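Local coordinates for protein neuraminidase (Bacteroides thetaiotaomicron, PDB 5MUL) that probably hydrolyses glycosidic bonds, as a beta-propeller enzyme linked to rhamnosidase activity, and binds beta-D-glucuronic acid, at residues Q21-V26 with M419-E424; I329-P334 with F347-R352. All blocks are in the same frame, centred on the assembly; numbering follows the deposited sequence.

Interaction 1. Residues Q21-V26 with M419-E424; sequences QKLVEV and MIYVLE
Lys22 to Val26 and Met419 to Glu424 pair as antiparallel strands from the two ends of the chain, the "velcro" closure of a beta-propeller. Their short axes make an angle of 146°. Five backbone hydrogen bonds tie them: two each at the hydrogen-bonded pairs Lys22–Glu424 and Val24–Val422, where Val422 N reaches Val24 O at 2.8 Å, and one from Val26 N to Ile420 O. Leu23–Leu423 and Glu25–Tyr421 are the non-hydrogen-bonded pairs between them.

On the face bearing these last four side chains, the phenol ring of Tyr421 is the main platform. It stands up from the sheet, and Leu23, its CG anti to the backbone N (chi1 -174°), leans back over it. Leu23 CD2 sits 3.7 Å from the Tyr421 ring centroid, 14° off the normal, a CH-pi contact over one face. Met419 CG lies 3.5 Å above the opposite face of the Tyr421 ring, toward its rim. Glu25 runs alongside in the same direction, Glu25 CG coming within 3.7 Å of Tyr421 CE2. A water near the ring plane, 2.6 Å from Glu25 OE2, also bonds Tyr421 OH. With the ring cut back to an alanine here, Leu23 and Met419 would probably lose the surface between them, and the water on Glu25 OE2 its phenol partner.

The other face is apolar at one end, where Val26 CG2 meets Val422 CG2 at 4.1 Å, backed by Trp75. At the far end Lys22 NZ stays 4.3 Å from Glu424 OE1, with a water accepting from NZ between them; Glu424 OE2 instead pairs with Arg68. The closure therefore rests on backbone hydrogen bonds and hydrophobic contact, while the one opposite-charge pair across it, Lys22 and Glu424, stays beyond salt-bridge distance.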
loop_
_atom_site.group_PDB
_atom_site.type_symbol
_atom_site.label_atom_id
_atom_site.label_comp_id
_atom_site.label_asym_id
_atom_site.label_seq_id
_atom_site.Cartn_x
_atom_site.Cartn_y
_atom_site.Cartn_z
ATOM N N GLN A 21 20.395 9.638 -9.086
ATOM C CA GLN A 21 19.703 9.191 -7.876
ATOM C C GLN A 21 20.158 10.015 -6.696
ATOM O O GLN A 21 21.333 10.375 -6.613
ATOM C CB GLN A 21 20.046 7.728 -7.659
ATOM C CG GLN A 21 19.272 7.026 -6.594
ATOM C CD GLN A 21 19.652 5.564 -6.533
ATOM O OE1 GLN A 21 19.291 4.773 -7.420
ATOM N NE2 GLN A 21 20.406 5.207 -5.534
ATOM N N LYS A 22 19.253 10.291 -5.758
ATOM C CA LYS A 22 19.596 11.006 -4.535
ATOM C C LYS A 22 19.030 10.299 -3.318
ATOM O O LYS A 22 17.883 9.810 -3.370
ATOM C CB LYS A 22 19.011 12.430 -4.547
ATOM C CG LYS A 22 19.526 13.314 -5.653
ATOM C CD LYS A 22 18.972 14.715 -5.505
ATOM C CE LYS A 22 19.468 15.617 -6.621
ATOM N NZ LYS A 22 18.929 15.204 -7.953
ATOM N N LEU A 23 19.770 10.255 -2.232
ATOM C CA LEU A 23 19.285 9.802 -0.951
ATOM C C LEU A 23 19.181 11.039 -0.042
ATOM O O LEU A 23 20.215 11.539 0.485
ATOM C CB LEU A 23 20.222 8.734 -0.389
ATOM C CG LEU A 23 19.831 8.025 0.880
ATOM C CD1 LEU A 23 18.801 6.968 0.590
ATOM C CD2 LEU A 23 21.087 7.454 1.545
ATOM N N VAL A 24 17.965 11.545 0.136
ATOM C CA VAL A 24 17.711 12.823 0.787
ATOM C C VAL A 24 17.361 12.611 2.240
ATOM O O VAL A 24 16.379 11.947 2.567
ATOM C CB VAL A 24 16.587 13.596 0.083
ATOM C CG1 VAL A 24 16.379 14.946 0.761
ATOM C CG2 VAL A 24 16.891 13.757 -1.410
ATOM N N GLU A 25 18.129 13.182 3.163
ATOM C CA GLU A 25 17.853 13.060 4.575
ATOM C C GLU A 25 16.567 13.744 4.989
ATOM O O GLU A 25 16.245 14.803 4.476
ATOM C CB GLU A 25 18.959 13.688 5.420
ATOM C CG GLU A 25 20.259 12.928 5.389
ATOM C CD GLU A 25 21.326 13.521 6.306
ATOM O OE1 GLU A 25 21.078 14.525 7.016
ATOM O OE2 GLU A 25 22.415 12.929 6.317
ATOM N N VAL A 26 15.863 13.099 5.918
ATOM C CA VAL A 26 14.732 13.707 6.587
ATOM C C VAL A 26 15.105 14.001 8.042
ATOM O O VAL A 26 15.507 15.118 8.351
ATOM C CB VAL A 26 13.471 12.826 6.471
ATOM C CG1 VAL A 26 12.298 13.553 7.093
ATOM C CG2 VAL A 26 13.193 12.477 5.009
ATOM N N MET A 419 18.216 7.274 10.729
ATOM C CA MET A 419 17.862 8.318 9.755
ATOM C C MET A 419 16.852 7.793 8.746
ATOM O O MET A 419 17.008 6.696 8.189
ATOM C CB MET A 419 19.095 8.799 8.995
ATOM C CG MET A 419 18.881 9.925 7.995
ATOM S SD MET A 419 18.215 11.411 8.725
ATOM C CE MET A 419 19.642 11.997 9.638
ATOM N N ILE A 420 15.793 8.563 8.571
ATOM C CA ILE A 420 14.853 8.376 7.487
ATOM C C ILE A 420 15.344 9.181 6.292
ATOM O O ILE A 420 15.747 10.331 6.452
ATOM C CB ILE A 420 13.463 8.866 7.918
ATOM C CG1 ILE A 420 12.962 7.980 9.081
ATOM C CG2 ILE A 420 12.502 8.864 6.738
ATOM C CD1 ILE A 420 11.805 8.586 9.851
ATOM N N TYR A 421 15.284 8.567 5.103
ATOM C CA TYR A 421 15.606 9.220 3.850
ATOM C C TYR A 421 14.475 9.101 2.849
ATOM O O TYR A 421 13.680 8.136 2.913
ATOM C CB TYR A 421 16.816 8.567 3.171
ATOM C CG TYR A 421 18.075 8.458 3.972
ATOM C CD1 TYR A 421 18.326 7.340 4.780
ATOM C CD2 TYR A 421 19.034 9.469 3.904
ATOM C CE1 TYR A 421 19.517 7.222 5.488
ATOM C CE2 TYR A 421 20.218 9.357 4.607
ATOM C CZ TYR A 421 20.435 8.251 5.400
ATOM O OH TYR A 421 21.626 8.140 6.122
ATOM N N VAL A 422 14.411 10.021 1.898
ATOM C CA VAL A 422 13.648 9.811 0.672
ATOM C C VAL A 422 14.642 9.463 -0.410
ATOM O O VAL A 422 15.539 10.271 -0.714
ATOM C CB VAL A 422 12.784 11.015 0.300
ATOM C CG1 VAL A 422 12.094 10.828 -1.055
ATOM C CG2 VAL A 422 11.783 11.284 1.397
ATOM N N LEU A 423 14.542 8.273 -0.983
ATOM C CA LEU A 423 15.388 7.887 -2.106
ATOM C C LEU A 423 14.685 8.259 -3.394
ATOM O O LEU A 423 13.587 7.740 -3.693
ATOM C CB LEU A 423 15.721 6.392 -2.020
ATOM C CG LEU A 423 16.848 5.888 -2.946
ATOM C CD1 LEU A 423 17.297 4.499 -2.493
ATOM C CD2 LEU A 423 16.475 5.871 -4.412
ATOM N N GLU A 424 15.277 9.179 -4.147
ATOM C CA GLU A 424 14.776 9.625 -5.420
ATOM C C GLU A 424 15.403 8.766 -6.508
ATOM O O GLU A 424 16.573 8.978 -6.837
ATOM C CB GLU A 424 15.096 11.116 -5.631
ATOM C CG GLU A 424 14.528 12.016 -4.553
ATOM C CD GLU A 424 14.775 13.493 -4.789
ATOM O OE1 GLU A 424 15.531 13.852 -5.709
ATOM O OE2 GLU A 424 14.246 14.317 -4.024
HETATM O O HOH W 1 16.708 13.251 -8.073
HETATM O O HOH W 2 23.073 10.474 6.073
#

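Interaction 2. Residues I329-P334 with F347-R352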
loop_
_atom_site.group_PDB
_atom_site.type_symbol
_atom_site.label_atom_id
_atom_site.label_comp_id
_atom_site.label_asym_id
_atom_site.label_seq_id
_atom_site.Cartn_x
_atom_site.Cartn_y
_atom_site.Cartn_z
ATOM N N ILE A 329 11.385 -12.391 8.280
ATOM C CA ILE A 329 11.268 -12.984 6.946
ATOM C C ILE A 329 12.407 -12.405 6.087
ATOM O O ILE A 329 12.601 -11.188 6.071
ATOM C CB ILE A 329 9.903 -12.692 6.266
ATOM C CG1 ILE A 329 8.712 -13.147 7.152
ATOM C CG2 ILE A 329 9.804 -13.391 4.920
ATOM C CD1 ILE A 329 7.369 -12.619 6.644
ATOM N N PRO A 330 13.143 -13.262 5.362
ATOM C CA PRO A 330 14.371 -12.813 4.671
ATOM C C PRO A 330 14.147 -11.961 3.416
ATOM O O PRO A 330 15.134 -11.496 2.806
ATOM C CB PRO A 330 15.087 -14.122 4.327
ATOM C CG PRO A 330 14.061 -15.192 4.413
ATOM C CD PRO A 330 13.024 -14.735 5.378
ATOM N N VAL A 331 12.891 -11.798 3.011
ATOM C CA VAL A 331 12.503 -10.921 1.910
ATOM C C VAL A 331 11.379 -9.999 2.348
ATOM O O VAL A 331 10.635 -10.315 3.282
ATOM C CB VAL A 331 12.085 -11.694 0.661
ATOM C CG1 VAL A 331 13.139 -12.718 0.307
ATOM C CG2 VAL A 331 10.733 -12.379 0.816
ATOM N N ALA A 332 11.276 -8.849 1.671
ATOM C CA ALA A 332 10.248 -7.842 1.993
ATOM C C ALA A 332 9.021 -8.014 1.106
ATOM O O ALA A 332 9.100 -8.522 -0.005
ATOM C CB ALA A 332 10.808 -6.435 1.782
ATOM N N ARG A 333 7.911 -7.488 1.595
ATOM C CA ARG A 333 6.733 -7.351 0.756
ATOM C C ARG A 333 7.059 -6.286 -0.317
ATOM O O ARG A 333 7.629 -5.240 0.021
ATOM C CB ARG A 333 5.552 -6.888 1.596
ATOM C CG ARG A 333 5.030 -7.949 2.588
ATOM C CD ARG A 333 4.290 -7.272 3.761
ATOM N NE ARG A 333 3.323 -8.131 4.460
ATOM C CZ ARG A 333 3.561 -8.814 5.583
ATOM N NH1 ARG A 333 2.603 -9.585 6.100
ATOM N NH2 ARG A 333 4.752 -8.771 6.196
ATOM N N PRO A 334 6.757 -6.549 -1.574
ATOM C CA PRO A 334 7.185 -5.689 -2.667
ATOM C C PRO A 334 6.265 -4.522 -2.943
ATOM O O PRO A 334 5.072 -4.542 -2.552
ATOM C CB PRO A 334 7.204 -6.623 -3.841
ATOM C CG PRO A 334 6.070 -7.586 -3.555
ATOM C CD PRO A 334 6.136 -7.783 -2.076
ATOM N N PHE A 347 12.025 -4.214 -3.946
ATOM C CA PHE A 347 12.058 -5.275 -2.967
ATOM C C PHE A 347 13.318 -5.210 -2.122
ATOM O O PHE A 347 14.150 -4.273 -2.261
ATOM C CB PHE A 347 11.921 -6.640 -3.665
ATOM C CG PHE A 347 13.092 -7.022 -4.532
ATOM C CD1 PHE A 347 13.274 -6.484 -5.806
ATOM C CD2 PHE A 347 13.992 -7.976 -4.082
ATOM C CE1 PHE A 347 14.359 -6.866 -6.603
ATOM C CE2 PHE A 347 15.084 -8.340 -4.861
ATOM C CZ PHE A 347 15.247 -7.826 -6.122
ATOM N N ARG A 348 13.441 -6.145 -1.192
ATOM C CA ARG A 348 14.642 -6.269 -0.344
ATOM C C ARG A 348 14.794 -7.752 -0.047
ATOM O O ARG A 348 13.794 -8.403 0.285
ATOM C CB ARG A 348 14.477 -5.432 0.915
ATOM C CG ARG A 348 15.546 -5.611 1.984
ATOM C CD ARG A 348 15.267 -6.741 2.962
ATOM N NE ARG A 348 14.037 -6.528 3.722
ATOM C CZ ARG A 348 13.378 -7.458 4.411
ATOM N NH1 ARG A 348 13.807 -8.709 4.463
ATOM N NH2 ARG A 348 12.267 -7.116 5.035
ATOM N N ASP A 349 16.010 -8.290 -0.187
ATOM C CA ASP A 349 16.222 -9.760 -0.135
ATOM C C ASP A 349 17.568 -10.039 0.501
ATOM O O ASP A 349 18.589 -9.452 0.091
ATOM C CB ASP A 349 16.182 -10.273 -1.552
ATOM C CG ASP A 349 16.095 -11.808 -1.685
ATOM O OD1 ASP A 349 16.570 -12.539 -0.788
ATOM O OD2 ASP A 349 15.552 -12.204 -2.720
ATOM N N GLU A 350 17.613 -10.979 1.446
ATOM C CA GLU A 350 18.875 -11.399 2.050
ATOM C C GLU A 350 19.875 -11.879 1.011
ATOM O O GLU A 350 21.082 -11.710 1.216
ATOM C CB GLU A 350 18.653 -12.483 3.111
ATOM C CG GLU A 350 18.228 -13.841 2.570
ATOM C CD GLU A 350 18.227 -14.925 3.641
ATOM O OE1 GLU A 350 18.594 -14.630 4.815
ATOM O OE2 GLU A 350 17.834 -16.061 3.288
ATOM N N GLU A 351 19.410 -12.436 -0.103
ATOM C CA GLU A 351 20.309 -12.870 -1.187
ATOM C C GLU A 351 21.105 -11.742 -1.802
ATOM O O GLU A 351 22.166 -12.001 -2.376
ATOM C CB GLU A 351 19.575 -13.583 -2.321
ATOM C CG GLU A 351 19.067 -14.971 -1.963
ATOM C CD GLU A 351 18.634 -15.773 -3.165
ATOM O OE1 GLU A 351 18.637 -15.286 -4.312
ATOM O OE2 GLU A 351 18.256 -16.938 -2.970
ATOM N N ARG A 352 20.573 -10.516 -1.725
ATOM C CA ARG A 352 21.252 -9.326 -2.253
ATOM C C ARG A 352 21.813 -8.467 -1.147
ATOM O O ARG A 352 22.138 -7.297 -1.371
ATOM C CB ARG A 352 20.302 -8.522 -3.142
ATOM C CG ARG A 352 19.782 -9.309 -4.322
ATOM C CD ARG A 352 19.147 -8.417 -5.369
ATOM N NE ARG A 352 20.164 -7.563 -5.979
ATOM C CZ ARG A 352 20.902 -7.848 -7.050
ATOM N NH1 ARG A 352 20.773 -9.015 -7.704
ATOM N NH2 ARG A 352 21.801 -6.948 -7.471
HETATM O O HOH W 3 10.760 -9.125 6.377
HETATM O O HOH W 4 16.574 -9.510 4.540
#
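The Arg348 guanidinium meets the backbone of Ile329–Ala332 where the chain enters and leaves the hairpin 335-339/342-347 of a beta-propeller blade. Arg348 NH1 donates to Ile329 O at 3.2 Å, and that oxygen lies only 2° out of the guanidinium plane. One water links Ile329 O to Arg348 NH2 and another links Pro330 O to Arg348 NH1, while Trp382 O accepts from Arg348 NE, so the guanidinium is fixed from several directions. The flat group also covers the chain beside it: Ala332 N is 3.7 Å above the centre of the Arg348 guanidinium plane, and Ala332 CB is 3.6 Å from Arg348 NH2. A bend at chi2 (-87°), continued at chi3, folds the long side chain back over this backbone.

Two backbone bonds hold the segments in antiparallel register about a single bridge, Val331–Asp349. Ala332 N donates to Arg348 O at 2.9 Å, and Glu350 N to Pro330 O, also at 2.9 Å. Beside the second bond, Pro330 CB packs on the Glu350 carboxylate, 3.3 Å from its CD.

Further out, Asp349 OD2 is salt-bridged to Arg315, and Val331 CG1 lies 3.6 Å from Asp349 OD1. That same Asp349 OD1 closes an Asx turn, accepting from Glu351 N at 2.9 Å, with the donor 49° out of the carboxylate plane.

Overall arrangement
From the N terminus, the chain enters with 21-26, runs through the successive antiparallel sheets of the propeller, and returns at 419-424, so interaction 1 closes a loop of nearly the whole chain. It joins the first strand to 418-425, which in turn pairs with 397-402, completing a sheet built from both termini. Interaction 2 is nested inside that loop and closes a far shorter one: its two segments flank the hairpin 335-339/342-347 and bring its entry and exit together. The centres of interactions 1 and 2 lie about 20 Å apart and their nearest atoms about 9 Å apart, without touching. One seals the ring; the other sits against the preceding sheet, at strands 281-287 and 296-302.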